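Local coordinates for possible protein of nuclear scaffold (Encephalitozoon cuniculi, PDB 3KAE), which probably serves as the Cdc27 subunit of the anaphase-promoting complex, the present chain being its N-terminal, homodimeric tetratricopeptide-repeat domain, at residues Ile9-Ser12 and Ile13-Asp17; Glu117-Leu120 and Gly121-Cys124; Met200-Val203 and Pro204-Ser208; Arg216-Asn220 and Leu221-Asp225. All coordinates share one frame; numbering follows the deposited sequence.

Contact 1 of 4, residues Ile9-Ser12 and Ile13-Asp17; sequences ICKS and IRYRD
Ser12 and Asp17 meet where helix 5-14 ends in a Schellman motif, within a tetratricopeptide-repeat (TPR) fold. Ser12 O accepts Asp17 N at 2.7 Å, and Arg16, with positive phi (64°), turns the chain out of the helix. Asp17 is already the N-cap of helix 18-31, and its OD2 bonds Thr20 OG1. Ser12 OG turns back to Lys8 O.

The tight side is apolar. Ile9 CG2 lies 3.6 Å from Ile13 CD1, one turn on. Ile9 also packs on Ala21 and Leu24 of helix 18-31 and on Leu38, while Ile13 reaches Val42 of helix 36-45.

The other side is polar, and partly exposed at Lys11 and Arg14. These two run side by side and point the same way, with Lys11 NZ 5.0 Å from Arg14 NH2. The like charges do not touch, and Arg14 NH1 bonds Phe107 O of the second subunit. Tyr15 is buried in the dimer interface, where its OH bonds Asp112 OD2 of that subunit. Tyr15 CE1 sits 3.8 Å above the centre of the Arg14 guanidinium plane. Tyr15 chi1 of -78° sets the ring beside its own backbone N, and the ring edge faces Lys11 O, with CD1 2.9 Å from that oxygen.

Contact 2 of 4, residues Glu117-Leu120 and Gly121-Cys124; sequences ESLL and GDLC
Leu119 and Leu123 touch one turn apart on helix 113-126, and the backbone between them is bonded in the regular helical way. Leu123 N gives its hydrogen to Leu119 O at 2.9 Å. Asp122 N bonds Ser118 O, and Cys124 N bonds Leu120 O with an N-H...O angle of 170°. Gly121 N has two acceptors. Glu117 O takes the main bond at 2.8 Å, and Ser118 O takes a weak one. Ser118 O is therefore shared between two donors.

The polar side chains find their partners on other helices. Asp122 CG is anti to the carbonyl carbon (chi1 -67°), and this leaves the carboxylate close to Ser118 O, with OD1 at 3.6 Å from that carbonyl oxygen. Both atoms are acceptors and do not bond each other. Asp122 OD1 is satisfied instead by Tyr137 OH of helix 130-143 and Ser148 OG of helix 147-155. Glu117 OE1 is bonded to His136 ND1, which gives this buried carboxylate a partner on helix 130-143.

The apolar pair is close. Leu119 CD1 and Leu123 CD1 are 3.4 Å apart, tighter than usual for two methyls. Both leucines also lie on Ser69 and Lys73 of helix 62-74. Leu119 adds Leu85, and Leu123 adds Ile82, both of helix 78-89. A helix that sets leucines against helices 62-74 and 78-89, and carboxylates against 130-143 and 147-155, is consistent with the stacked helices of a TPR solenoid.

Contact 3 of 4, residues Met200-Val203 and Pro204-Ser208; sequences MEHV and PGIGS
Gly205 O accepts Ser208 N at 2.9 Å, at the start of helix 206-220, and the Ser208 side chain meets Val203 across the turn. Val203 CG1, anti to the backbone N (chi1 -178°), comes alongside Ser208 OG at 3.9 Å. Ser208 OG is hydrogen-bonded to Asp238 OD1, just beyond helix 224-237.

Val203 supplies most of the apolar part. Its other methyl, CG2, covers the Gly207 backbone, 3.7 Å from Gly207 C. Ile206 CG2 meets His202 CB at 3.9 Å and lies obliquely to the imidazole ring.

A second backbone bond closes the turn, but it is weak. Gly207 N reaches His202 O at 2.7 Å with an N-H...O angle of only 126°. The same carbonyl oxygen lies close to Gly205 C and Pro204 C, so the turn folds round it.

Two features shape the path of the chain. The peptide bond before Pro204 is cis, which brings Val203 CA and Pro204 CA to 2.9 Å from each other. Gly205 has positive phi (137°). Beyond it, the backbone of Gly207 lies close against both His202 O and Val203 CG2.

Ile206 packs on Phe23 of the second subunit, so the turn also takes part in the dimer. Within its own chain the turn joins helix 193-200 to helix 206-220. It packs on the end of helix 224-237, where Val203 touches Lys237, and Val203 and Pro204 both touch Asp238 just after that helix.

Contact 4 of 4, residues Arg216-Asn220 and Leu221-Asp225; sequences RRYFN and LGMND
The Arg217 guanidinium has Leu221 CD2 over one face, 3.2 Å above its plane and offset toward the rim. Leu221 CD2 is 3.3 Å from Arg217 NH1. The arginine chain bends at chi2 (59°), which brings its end back beside the leucine one turn later. Arg217 NE bonds His188 O, which helps fix the plane.

The Tyr218 ring meets Met223 at its edge. Met223 SD lies 5.3 Å from the centroid of the Tyr218 ring and 80° off its normal, a Met-aromatic contact. Phe187 is set edge-to-face with the same ring. Phe219 has Asn220 OD1 in plane at its edge, and Asn224 OD1 approaches obliquely, 3.6 Å from Phe219 CD1. The Phe219 ring and Asn224 amide planes are 28° apart.

Helix 206-220 ends in a Schellman motif at Gly222, whose phi is positive. Gly222 N bonds Phe219 O at 2.7 Å, and Leu221 N bonds Tyr218 O. Met223 follows as the N-cap residue of helix 224-237.

Tyr218 is the buried member, packed on Lys226, Ser227 and Cys230 of that helix. The turn between helices 206-220 and 224-237 is thus packed by Leu221 on the guanidinium and by Met223 at the Tyr218 edge. No ion pair crosses the turn, so van der Waals packing and backbone bonds hold it.

Overall arrangement
Contact 2 is the core contact, about 9 Å from the centre of the chain to its own centre. Its buried carboxylates are bonded to other helices of the same subunit. Contacts 1 and 3 are partly buried and both touch the second subunit, contact 1 with hydrogen bonds from its polar groups and contact 3 through packing. Contact 4 lies at the surface and relies on apolar and sulfur packing. Contacts 3 and 4 mark the start and end of helix 206-220, and both reach helix 224-237. Contacts 1 and 4, on opposite sides of the chain's centre, both close the C-terminal end of a helix (5-14 and 206-220) with a Schellman motif. Only contact 2 is helical throughout.

Contact 1 of 4, residues Ile9-Ser12 and Ile13-Asp17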
ATOM      1  N   ILE C   9     -13.663  -7.534  -1.408  1.00 40.04           N
ATOM      2  CA  ILE C   9     -12.817  -6.356  -1.369  1.00 57.63           C
ATOM      3  C   ILE C   9     -11.524  -6.696  -0.613  1.00 56.41           C
ATOM      4  O   ILE C   9     -10.428  -6.398  -1.085  1.00 44.20           O
ATOM      5  CB  ILE C   9     -13.543  -5.151  -0.733  1.00 56.29           C
ATOM      6  CG1 ILE C   9     -14.623  -4.633  -1.670  1.00 38.40           C
ATOM      7  CG2 ILE C   9     -12.546  -4.012  -0.414  1.00 52.44           C
ATOM      8  CD1 ILE C   9     -15.666  -3.706  -1.018  1.00 46.12           C
ATOM      9  N   CYS C  10     -11.668  -7.345   0.542  1.00 39.12           N
ATOM     10  CA  CYS C  10     -10.521  -7.764   1.336  1.00 51.11           C
ATOM     11  C   CYS C  10      -9.612  -8.624   0.487  1.00 61.20           C
ATOM     12  O   CYS C  10      -8.391  -8.430   0.453  1.00 60.08           O
ATOM     13  CB  CYS C  10     -10.970  -8.544   2.560  1.00 34.94           C
ATOM     14  SG  CYS C  10     -11.800  -7.504   3.769  1.00 60.69           S
ATOM     15  N   LYS C  11     -10.218  -9.560  -0.232  1.00 50.18           N
ATOM     16  CA  LYS C  11      -9.440 -10.429  -1.092  1.00 36.98           C
ATOM     17  C   LYS C  11      -8.688  -9.663  -2.168  1.00 46.21           C
ATOM     18  O   LYS C  11      -7.546 -10.003  -2.492  1.00 52.88           O
ATOM     19  CB  LYS C  11     -10.303 -11.535  -1.705  1.00 48.30           C
ATOM     20  CG  LYS C  11      -9.460 -12.661  -2.275  1.00 49.87           C
ATOM     21  CD  LYS C  11     -10.311 -13.780  -2.843  1.00 79.55           C
ATOM     22  CE  LYS C  11     -10.983 -14.595  -1.750  1.00 91.08           C
ATOM     23  NZ  LYS C  11     -11.801 -15.705  -2.326  1.00 99.25           N
ATOM     24  N   SER C  12      -9.311  -8.618  -2.707  1.00 42.66           N
ATOM     25  CA  SER C  12      -8.662  -7.803  -3.730  1.00 49.61           C
ATOM     26  C   SER C  12      -7.505  -6.972  -3.173  1.00 43.40           C
ATOM     27  O   SER C  12      -6.527  -6.694  -3.884  1.00 40.64           O
ATOM     28  CB  SER C  12      -9.682  -6.865  -4.400  1.00 50.00           C
ATOM     29  OG  SER C  12     -10.795  -7.580  -4.888  1.00 72.22           O
ATOM     30  N   ILE C  13      -7.646  -6.537  -1.922  1.00 38.45           N
ATOM     31  CA  ILE C  13      -6.581  -5.774  -1.276  1.00 54.45           C
ATOM     32  C   ILE C  13      -5.376  -6.693  -1.068  1.00 45.77           C
ATOM     33  O   ILE C  13      -4.281  -6.399  -1.515  1.00 34.31           O
ATOM     34  CB  ILE C  13      -7.065  -5.179   0.050  1.00 49.60           C
ATOM     35  CG1 ILE C  13      -8.104  -4.090  -0.248  1.00 39.34           C
ATOM     36  CG2 ILE C  13      -5.879  -4.629   0.846  1.00 49.53           C
ATOM     37  CD1 ILE C  13      -9.144  -3.886   0.837  1.00 42.86           C
ATOM     38  N   ARG C  14      -5.628  -7.834  -0.435  1.00 44.98           N
ATOM     39  CA  ARG C  14      -4.633  -8.881  -0.259  1.00 35.47           C
ATOM     40  C   ARG C  14      -3.930  -9.251  -1.557  1.00 48.11           C
ATOM     41  O   ARG C  14      -2.772  -9.625  -1.538  1.00 56.76           O
ATOM     42  CB  ARG C  14      -5.254 -10.105   0.415  1.00 39.51           C
ATOM     43  CG  ARG C  14      -4.557 -11.407   0.110  1.00 70.30           C
ATOM     44  CD  ARG C  14      -4.888 -12.462   1.154  1.00 78.73           C
ATOM     45  NE  ARG C  14      -6.220 -13.032   0.995  1.00 83.36           N
ATOM     46  CZ  ARG C  14      -6.456 -14.262   0.545  1.00 88.98           C
ATOM     47  NH1 ARG C  14      -5.448 -15.057   0.211  1.00 81.46           N
ATOM     48  NH2 ARG C  14      -7.704 -14.705   0.434  1.00 85.69           N
ATOM     49  N   TYR C  15      -4.597  -9.107  -2.698  1.00 58.71           N
ATOM     50  CA  TYR C  15      -3.942  -9.408  -3.980  1.00 34.08           C
ATOM     51  C   TYR C  15      -3.402  -8.158  -4.662  1.00 30.11           C
ATOM     52  O   TYR C  15      -2.834  -8.216  -5.753  1.00 34.50           O
ATOM     53  CB  TYR C  15      -4.874 -10.202  -4.915  1.00 43.80           C
ATOM     54  CG  TYR C  15      -4.957 -11.678  -4.559  1.00 43.50           C
ATOM     55  CD1 TYR C  15      -5.866 -12.133  -3.618  1.00 44.50           C
ATOM     56  CD2 TYR C  15      -4.105 -12.611  -5.156  1.00 44.50           C
ATOM     57  CE1 TYR C  15      -5.943 -13.478  -3.284  1.00 46.52           C
ATOM     58  CE2 TYR C  15      -4.163 -13.959  -4.822  1.00 46.83           C
ATOM     59  CZ  TYR C  15      -5.085 -14.382  -3.884  1.00 52.68           C
ATOM     60  OH  TYR C  15      -5.154 -15.712  -3.547  1.00 60.82           O
ATOM     61  N   ARG C  16      -3.570  -7.018  -4.009  1.00 35.66           N
ATOM     62  CA  ARG C  16      -3.047  -5.763  -4.526  1.00 43.39           C
ATOM     63  C   ARG C  16      -3.753  -5.443  -5.825  1.00 41.33           C
ATOM     64  O   ARG C  16      -3.251  -4.688  -6.667  1.00 47.57           O
ATOM     65  CB  ARG C  16      -1.511  -5.794  -4.697  1.00 37.83           C
ATOM     66  CG  ARG C  16      -0.750  -6.296  -3.456  1.00 39.92           C
ATOM     67  CD  ARG C  16      -0.977  -5.410  -2.212  1.00 30.89           C
ATOM     68  NE  ARG C  16      -0.836  -6.192  -0.997  1.00 42.67           N
ATOM     69  CZ  ARG C  16      -1.301  -5.821   0.190  1.00 45.19           C
ATOM     70  NH1 ARG C  16      -1.929  -4.665   0.312  1.00 35.05           N
ATOM     71  NH2 ARG C  16      -1.141  -6.609   1.247  1.00 45.52           N
ATOM     72  N   ASP C  17      -4.939  -6.020  -5.976  1.00 48.94           N
ATOM     73  CA  ASP C  17      -5.828  -5.684  -7.083  1.00 49.63           C
ATOM     74  C   ASP C  17      -6.757  -4.542  -6.638  1.00 53.42           C
ATOM     75  O   ASP C  17      -7.919  -4.766  -6.252  1.00 41.27           O
ATOM     76  CB  ASP C  17      -6.660  -6.898  -7.507  1.00 53.37           C
ATOM     77  CG  ASP C  17      -7.646  -6.565  -8.622  1.00 56.99           C
ATOM     78  OD1 ASP C  17      -7.572  -5.449  -9.196  1.00 47.19           O
ATOM     79  OD2 ASP C  17      -8.508  -7.420  -8.918  1.00 68.63           O
TER

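Contact 2 of 4, residues Glu117-Leu120 and Gly121-Cys124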
ATOM      1  N   GLU C 117       2.128  11.188  17.144  1.00 47.49           N
ATOM      2  CA  GLU C 117       3.271  12.018  17.553  1.00 55.82           C
ATOM      3  C   GLU C 117       4.438  11.870  16.586  1.00 59.51           C
ATOM      4  O   GLU C 117       5.141  12.835  16.295  1.00 53.66           O
ATOM      5  CB  GLU C 117       3.720  11.660  18.971  1.00 54.59           C
ATOM      6  CG  GLU C 117       2.672  11.947  20.040  1.00 56.60           C
ATOM      7  CD  GLU C 117       2.436  13.427  20.243  1.00 68.54           C
ATOM      8  OE1 GLU C 117       3.200  14.232  19.671  1.00 79.16           O
ATOM      9  OE2 GLU C 117       1.492  13.785  20.980  1.00 68.80           O
ATOM     10  N   SER C 118       4.624  10.653  16.080  1.00 51.57           N
ATOM     11  CA  SER C 118       5.670  10.380  15.107  1.00 47.56           C
ATOM     12  C   SER C 118       5.425  11.146  13.814  1.00 56.02           C
ATOM     13  O   SER C 118       6.316  11.828  13.304  1.00 44.53           O
ATOM     14  CB  SER C 118       5.755   8.878  14.825  1.00 39.52           C
ATOM     15  OG  SER C 118       6.626   8.622  13.740  1.00 48.24           O
ATOM     16  N   LEU C 119       4.204  11.031  13.299  1.00 52.83           N
ATOM     17  CA  LEU C 119       3.807  11.701  12.071  1.00 54.43           C
ATOM     18  C   LEU C 119       3.853  13.207  12.284  1.00 43.31           C
ATOM     19  O   LEU C 119       4.291  13.960  11.426  1.00 44.03           O
ATOM     20  CB  LEU C 119       2.399  11.240  11.678  1.00 66.51           C
ATOM     21  CG  LEU C 119       1.907  11.222  10.223  1.00 73.04           C
ATOM     22  CD1 LEU C 119       1.005  12.391   9.933  1.00 74.20           C
ATOM     23  CD2 LEU C 119       3.058  11.133   9.199  1.00 55.76           C
ATOM     24  N   LEU C 120       3.389  13.629  13.448  1.00 40.64           N
ATOM     25  CA  LEU C 120       3.467  15.017  13.859  1.00 52.93           C
ATOM     26  C   LEU C 120       4.933  15.503  13.891  1.00 45.92           C
ATOM     27  O   LEU C 120       5.227  16.649  13.553  1.00 57.24           O
ATOM     28  CB  LEU C 120       2.837  15.122  15.234  1.00 60.32           C
ATOM     29  CG  LEU C 120       1.764  16.154  15.528  1.00 70.69           C
ATOM     30  CD1 LEU C 120       1.157  16.882  14.349  1.00 77.65           C
ATOM     31  CD2 LEU C 120       0.762  15.710  16.586  1.00 70.08           C
ATOM     32  N   GLY C 121       5.846  14.613  14.255  1.00 44.03           N
ATOM     33  CA  GLY C 121       7.250  14.965  14.299  1.00 50.69           C
ATOM     34  C   GLY C 121       7.755  15.217  12.896  1.00 58.17           C
ATOM     35  O   GLY C 121       8.430  16.217  12.635  1.00 54.48           O
ATOM     36  N   ASP C 122       7.420  14.301  11.990  1.00 51.78           N
ATOM     37  CA  ASP C 122       7.795  14.419  10.579  1.00 53.11           C
ATOM     38  C   ASP C 122       7.252  15.692   9.953  1.00 56.25           C
ATOM     39  O   ASP C 122       7.974  16.409   9.253  1.00 56.42           O
ATOM     40  CB  ASP C 122       7.289  13.210   9.784  1.00 48.72           C
ATOM     41  CG  ASP C 122       7.984  11.919  10.177  1.00 57.65           C
ATOM     42  OD1 ASP C 122       9.027  12.004  10.869  1.00 62.23           O
ATOM     43  OD2 ASP C 122       7.493  10.824   9.800  1.00 54.46           O
ATOM     44  N   LEU C 123       5.975  15.965  10.216  1.00 48.08           N
ATOM     45  CA  LEU C 123       5.325  17.155   9.691  1.00 61.50           C
ATOM     46  C   LEU C 123       5.970  18.454  10.192  1.00 65.28           C
ATOM     47  O   LEU C 123       6.247  19.337   9.374  1.00 50.30           O
ATOM     48  CB  LEU C 123       3.812  17.130   9.976  1.00 44.52           C
ATOM     49  CG  LEU C 123       3.102  15.905   9.355  1.00 55.05           C
ATOM     50  CD1 LEU C 123       1.714  15.679   9.957  1.00 45.83           C
ATOM     51  CD2 LEU C 123       3.028  16.000   7.831  1.00 49.95           C
ATOM     52  N   CYS C 124       6.188  18.574  11.510  1.00 61.00           N
ATOM     53  CA  CYS C 124       6.859  19.764  12.082  1.00 73.96           C
ATOM     54  C   CYS C 124       8.207  19.940  11.436  1.00 59.71           C
ATOM     55  O   CYS C 124       8.541  21.022  10.992  1.00 63.99           O
ATOM     56  CB  CYS C 124       7.063  19.664  13.596  1.00 46.23           C
ATOM     57  SG  CYS C 124       5.545  19.748  14.545  1.00 70.48           S
TER

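Contact 3 of 4, residues Met200-Val203 and Pro204-Ser208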
ATOM      1  N   MET C 200      28.318  -5.699  11.973  1.00 76.51           N
ATOM      2  CA  MET C 200      28.889  -5.918  10.651  1.00 72.17           C
ATOM      3  C   MET C 200      28.380  -7.257  10.095  1.00 74.25           C
ATOM      4  O   MET C 200      28.229  -7.428   8.880  1.00 56.84           O
ATOM      5  CB  MET C 200      30.419  -5.901  10.763  1.00 80.68           C
ATOM      6  CG  MET C 200      31.186  -5.610   9.484  1.00 90.54           C
ATOM      7  SD  MET C 200      32.977  -5.518   9.803  1.00105.49           S
ATOM      8  CE  MET C 200      33.178  -3.776  10.182  1.00 80.24           C
ATOM      9  N   GLU C 201      28.093  -8.193  11.000  1.00 82.71           N
ATOM     10  CA  GLU C 201      27.658  -9.536  10.624  1.00 84.26           C
ATOM     11  C   GLU C 201      26.208  -9.579  10.149  1.00 86.38           C
ATOM     12  O   GLU C 201      25.784 -10.561   9.540  1.00 95.07           O
ATOM     13  CB  GLU C 201      27.860 -10.524  11.782  1.00 80.53           C
ATOM     14  N   HIS C 202      25.449  -8.521  10.425  1.00 80.87           N
ATOM     15  CA  HIS C 202      24.037  -8.476  10.039  1.00 69.66           C
ATOM     16  C   HIS C 202      23.766  -7.439   8.957  1.00 62.09           C
ATOM     17  O   HIS C 202      22.914  -6.564   9.116  1.00 57.81           O
ATOM     18  CB  HIS C 202      23.144  -8.233  11.257  1.00 70.71           C
ATOM     19  CG  HIS C 202      23.430  -9.158  12.401  1.00 82.75           C
ATOM     20  ND1 HIS C 202      22.929 -10.436  12.465  1.00 88.84           N
ATOM     21  CD2 HIS C 202      24.177  -8.985  13.516  1.00 92.57           C
ATOM     22  CE1 HIS C 202      23.347 -11.015  13.579  1.00 95.30           C
ATOM     23  NE2 HIS C 202      24.104 -10.157  14.233  1.00 91.40           N
ATOM     24  N   VAL C 203      24.501  -7.561   7.856  1.00 71.96           N
ATOM     25  CA  VAL C 203      24.325  -6.732   6.672  1.00 59.52           C
ATOM     26  C   VAL C 203      24.256  -7.656   5.475  1.00 73.61           C
ATOM     27  O   VAL C 203      25.242  -8.326   5.162  1.00 93.35           O
ATOM     28  CB  VAL C 203      25.541  -5.806   6.478  1.00 64.77           C
ATOM     29  CG1 VAL C 203      25.361  -4.889   5.267  1.00 58.60           C
ATOM     30  CG2 VAL C 203      25.799  -5.004   7.743  1.00 49.98           C
ATOM     31  N   PRO C 204      23.100  -7.703   4.792  1.00 84.85           N
ATOM     32  CA  PRO C 204      21.887  -6.906   5.041  1.00 72.13           C
ATOM     33  C   PRO C 204      21.133  -7.280   6.315  1.00 63.29           C
ATOM     34  O   PRO C 204      21.208  -8.422   6.785  1.00 71.71           O
ATOM     35  CB  PRO C 204      21.006  -7.217   3.828  1.00 75.83           C
ATOM     36  CG  PRO C 204      21.934  -7.813   2.810  1.00 72.95           C
ATOM     37  CD  PRO C 204      22.952  -8.553   3.600  1.00 68.30           C
ATOM     38  N   GLY C 205      20.409  -6.305   6.862  1.00 50.70           N
ATOM     39  CA  GLY C 205      19.644  -6.491   8.084  1.00 47.26           C
ATOM     40  C   GLY C 205      19.807  -5.304   9.025  1.00 61.41           C
ATOM     41  O   GLY C 205      20.109  -4.203   8.573  1.00 47.54           O
ATOM     42  N   ILE C 206      19.631  -5.529  10.327  1.00 64.10           N
ATOM     43  CA  ILE C 206      19.754  -4.465  11.318  1.00 58.06           C
ATOM     44  C   ILE C 206      21.124  -3.780  11.218  1.00 67.95           C
ATOM     45  O   ILE C 206      21.263  -2.576  11.492  1.00 55.89           O
ATOM     46  CB  ILE C 206      19.530  -5.010  12.747  1.00 56.95           C
ATOM     47  CG1 ILE C 206      19.355  -3.866  13.741  1.00 56.85           C
ATOM     48  CG2 ILE C 206      20.672  -5.958  13.164  1.00 52.08           C
ATOM     49  CD1 ILE C 206      18.951  -4.321  15.131  1.00 63.63           C
ATOM     50  N   GLY C 207      22.133  -4.544  10.807  1.00 58.92           N
ATOM     51  CA  GLY C 207      23.475  -4.003  10.704  1.00 67.83           C
ATOM     52  C   GLY C 207      23.564  -2.877   9.694  1.00 63.43           C
ATOM     53  O   GLY C 207      24.353  -1.939   9.850  1.00 66.72           O
ATOM     54  N   SER C 208      22.757  -2.976   8.650  1.00 43.41           N
ATOM     55  CA  SER C 208      22.743  -1.976   7.583  1.00 57.79           C
ATOM     56  C   SER C 208      22.416  -0.595   8.149  1.00 50.47           C
ATOM     57  O   SER C 208      22.997   0.414   7.754  1.00 45.96           O
ATOM     58  CB  SER C 208      21.720  -2.359   6.498  1.00 58.50           C
ATOM     59  OG  SER C 208      21.780  -3.750   6.216  1.00 55.65           O
TER

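Contact 4 of 4, residues Arg216-Asn220 and Leu221-Asp225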
ATOM      1  N   ARG C 216      27.993   7.884   9.368  1.00 68.39           N
ATOM      2  CA  ARG C 216      27.548   9.265   9.436  1.00 69.49           C
ATOM      3  C   ARG C 216      28.228   9.951  10.607  1.00 72.06           C
ATOM      4  O   ARG C 216      28.727  11.071  10.494  1.00 66.58           O
ATOM      5  CB  ARG C 216      26.022   9.310   9.608  1.00 78.14           C
ATOM      6  CG  ARG C 216      25.434  10.695   9.769  1.00 80.23           C
ATOM      7  CD  ARG C 216      23.988  10.578  10.191  1.00100.71           C
ATOM      8  NE  ARG C 216      23.872   9.959  11.506  1.00112.51           N
ATOM      9  CZ  ARG C 216      22.792   9.314  11.937  1.00111.85           C
ATOM     10  NH1 ARG C 216      21.732   9.194  11.143  1.00117.55           N
ATOM     11  NH2 ARG C 216      22.773   8.789  13.157  1.00 81.97           N
ATOM     12  N   ARG C 217      28.228   9.279  11.748  1.00 67.82           N
ATOM     13  CA  ARG C 217      28.905   9.799  12.923  1.00 62.55           C
ATOM     14  C   ARG C 217      30.387  10.050  12.640  1.00 80.32           C
ATOM     15  O   ARG C 217      30.942  11.091  13.015  1.00 79.50           O
ATOM     16  CB  ARG C 217      28.782   8.820  14.088  1.00 77.46           C
ATOM     17  CG  ARG C 217      29.513   9.273  15.337  1.00 70.34           C
ATOM     18  CD  ARG C 217      28.992  10.623  15.808  1.00 75.94           C
ATOM     19  NE  ARG C 217      29.542  10.976  17.120  1.00 94.19           N
ATOM     20  CZ  ARG C 217      29.647  12.219  17.587  1.00 92.41           C
ATOM     21  NH1 ARG C 217      29.244  13.247  16.851  1.00101.12           N
ATOM     22  NH2 ARG C 217      30.147  12.428  18.796  1.00 72.21           N
ATOM     23  N   TYR C 218      31.028   9.084  11.993  1.00 72.50           N
ATOM     24  CA  TYR C 218      32.422   9.233  11.624  1.00 82.78           C
ATOM     25  C   TYR C 218      32.649  10.482  10.789  1.00 86.24           C
ATOM     26  O   TYR C 218      33.613  11.210  11.003  1.00 79.30           O
ATOM     27  CB  TYR C 218      32.920   8.006  10.864  1.00 83.89           C
ATOM     28  CG  TYR C 218      33.212   6.824  11.748  1.00 73.96           C
ATOM     29  CD1 TYR C 218      34.046   6.952  12.849  1.00 82.90           C
ATOM     30  CD2 TYR C 218      32.664   5.578  11.480  1.00 81.22           C
ATOM     31  CE1 TYR C 218      34.323   5.872  13.669  1.00 81.21           C
ATOM     32  CE2 TYR C 218      32.929   4.489  12.291  1.00 73.51           C
ATOM     33  CZ  TYR C 218      33.771   4.639  13.386  1.00 82.90           C
ATOM     34  OH  TYR C 218      34.057   3.566  14.209  1.00 62.74           O
ATOM     35  N   PHE C 219      31.774  10.730   9.823  1.00 88.89           N
ATOM     36  CA  PHE C 219      31.953  11.900   8.980  1.00 96.61           C
ATOM     37  C   PHE C 219      31.881  13.184   9.809  1.00107.36           C
ATOM     38  O   PHE C 219      32.770  14.034   9.727  1.00104.73           O
ATOM     39  CB  PHE C 219      30.939  11.930   7.844  1.00 68.77           C
ATOM     40  CG  PHE C 219      31.128  13.083   6.912  1.00 75.41           C
ATOM     41  CD1 PHE C 219      31.989  12.976   5.824  1.00 73.83           C
ATOM     42  CD2 PHE C 219      30.466  14.287   7.135  1.00 71.39           C
ATOM     43  CE1 PHE C 219      32.173  14.044   4.958  1.00 84.89           C
ATOM     44  CE2 PHE C 219      30.643  15.359   6.275  1.00 85.07           C
ATOM     45  CZ  PHE C 219      31.500  15.239   5.182  1.00 88.94           C
ATOM     46  N   ASN C 220      30.824  13.306  10.609  1.00101.94           N
ATOM     47  CA  ASN C 220      30.642  14.450  11.495  1.00106.14           C
ATOM     48  C   ASN C 220      31.844  14.690  12.421  1.00114.33           C
ATOM     49  O   ASN C 220      32.035  15.792  12.937  1.00107.78           O
ATOM     50  CB  ASN C 220      29.367  14.292  12.330  1.00104.52           C
ATOM     51  CG  ASN C 220      28.123  14.074  11.480  1.00111.78           C
ATOM     52  OD1 ASN C 220      28.154  14.189  10.252  1.00114.92           O
ATOM     53  ND2 ASN C 220      27.018  13.756  12.138  1.00109.79           N
ATOM     54  N   LEU C 221      32.653  13.660  12.638  1.00109.25           N
ATOM     55  CA  LEU C 221      33.833  13.804  13.488  1.00113.20           C
ATOM     56  C   LEU C 221      35.102  14.067  12.680  1.00112.70           C
ATOM     57  O   LEU C 221      36.181  14.202  13.243  1.00 94.67           O
ATOM     58  CB  LEU C 221      34.035  12.571  14.374  1.00113.79           C
ATOM     59  CG  LEU C 221      32.922  12.232  15.364  1.00101.00           C
ATOM     60  CD1 LEU C 221      33.407  11.198  16.370  1.00 64.86           C
ATOM     61  CD2 LEU C 221      32.424  13.482  16.067  1.00 98.58           C
ATOM     62  N   GLY C 222      34.970  14.132  11.362  1.00113.49           N
ATOM     63  CA  GLY C 222      36.115  14.390  10.507  1.00116.23           C
ATOM     64  C   GLY C 222      36.903  13.144  10.146  1.00121.40           C
ATOM     65  O   GLY C 222      37.788  13.190   9.291  1.00123.39           O
ATOM     66  N   MET C 223      36.586  12.027  10.797  1.00117.59           N
ATOM     67  CA  MET C 223      37.238  10.751  10.509  1.00102.54           C
ATOM     68  C   MET C 223      36.708  10.153   9.203  1.00108.19           C
ATOM     69  O   MET C 223      35.932   9.187   9.212  1.00 95.19           O
ATOM     70  CB  MET C 223      37.023   9.773  11.665  1.00 86.76           C
ATOM     71  CG  MET C 223      36.964  10.440  13.036  1.00100.64           C
ATOM     72  SD  MET C 223      36.997   9.291  14.441  1.00 88.17           S
ATOM     73  CE  MET C 223      36.981  10.460  15.799  1.00139.26           C
ATOM     74  N   ASN C 224      37.132  10.738   8.085  1.00117.41           N
ATOM     75  CA  ASN C 224      36.615  10.376   6.766  1.00120.54           C
ATOM     76  C   ASN C 224      36.999   8.962   6.350  1.00116.23           C
ATOM     77  O   ASN C 224      36.286   8.315   5.585  1.00127.70           O
ATOM     78  CB  ASN C 224      37.092  11.380   5.709  1.00125.88           C
ATOM     79  CG  ASN C 224      36.573  12.786   5.959  1.00127.93           C
ATOM     80  OD1 ASN C 224      35.519  12.973   6.568  1.00131.73           O
ATOM     81  ND2 ASN C 224      37.310  13.782   5.484  1.00126.22           N
ATOM     82  N   ASP C 225      38.127   8.492   6.861  1.00113.97           N
ATOM     83  CA  ASP C 225      38.630   7.167   6.524  1.00114.32           C
ATOM     84  C   ASP C 225      37.655   6.080   6.963  1.00 98.78           C
ATOM     85  O   ASP C 225      37.242   5.251   6.162  1.00104.26           O
ATOM     86  CB  ASP C 225      40.000   6.931   7.175  1.00123.66           C
ATOM     87  CG  ASP C 225      41.000   8.034   6.863  1.00136.60           C
ATOM     88  OD1 ASP C 225      42.116   7.710   6.406  1.00148.14           O
ATOM     89  OD2 ASP C 225      40.677   9.223   7.074  1.00132.93           O
TER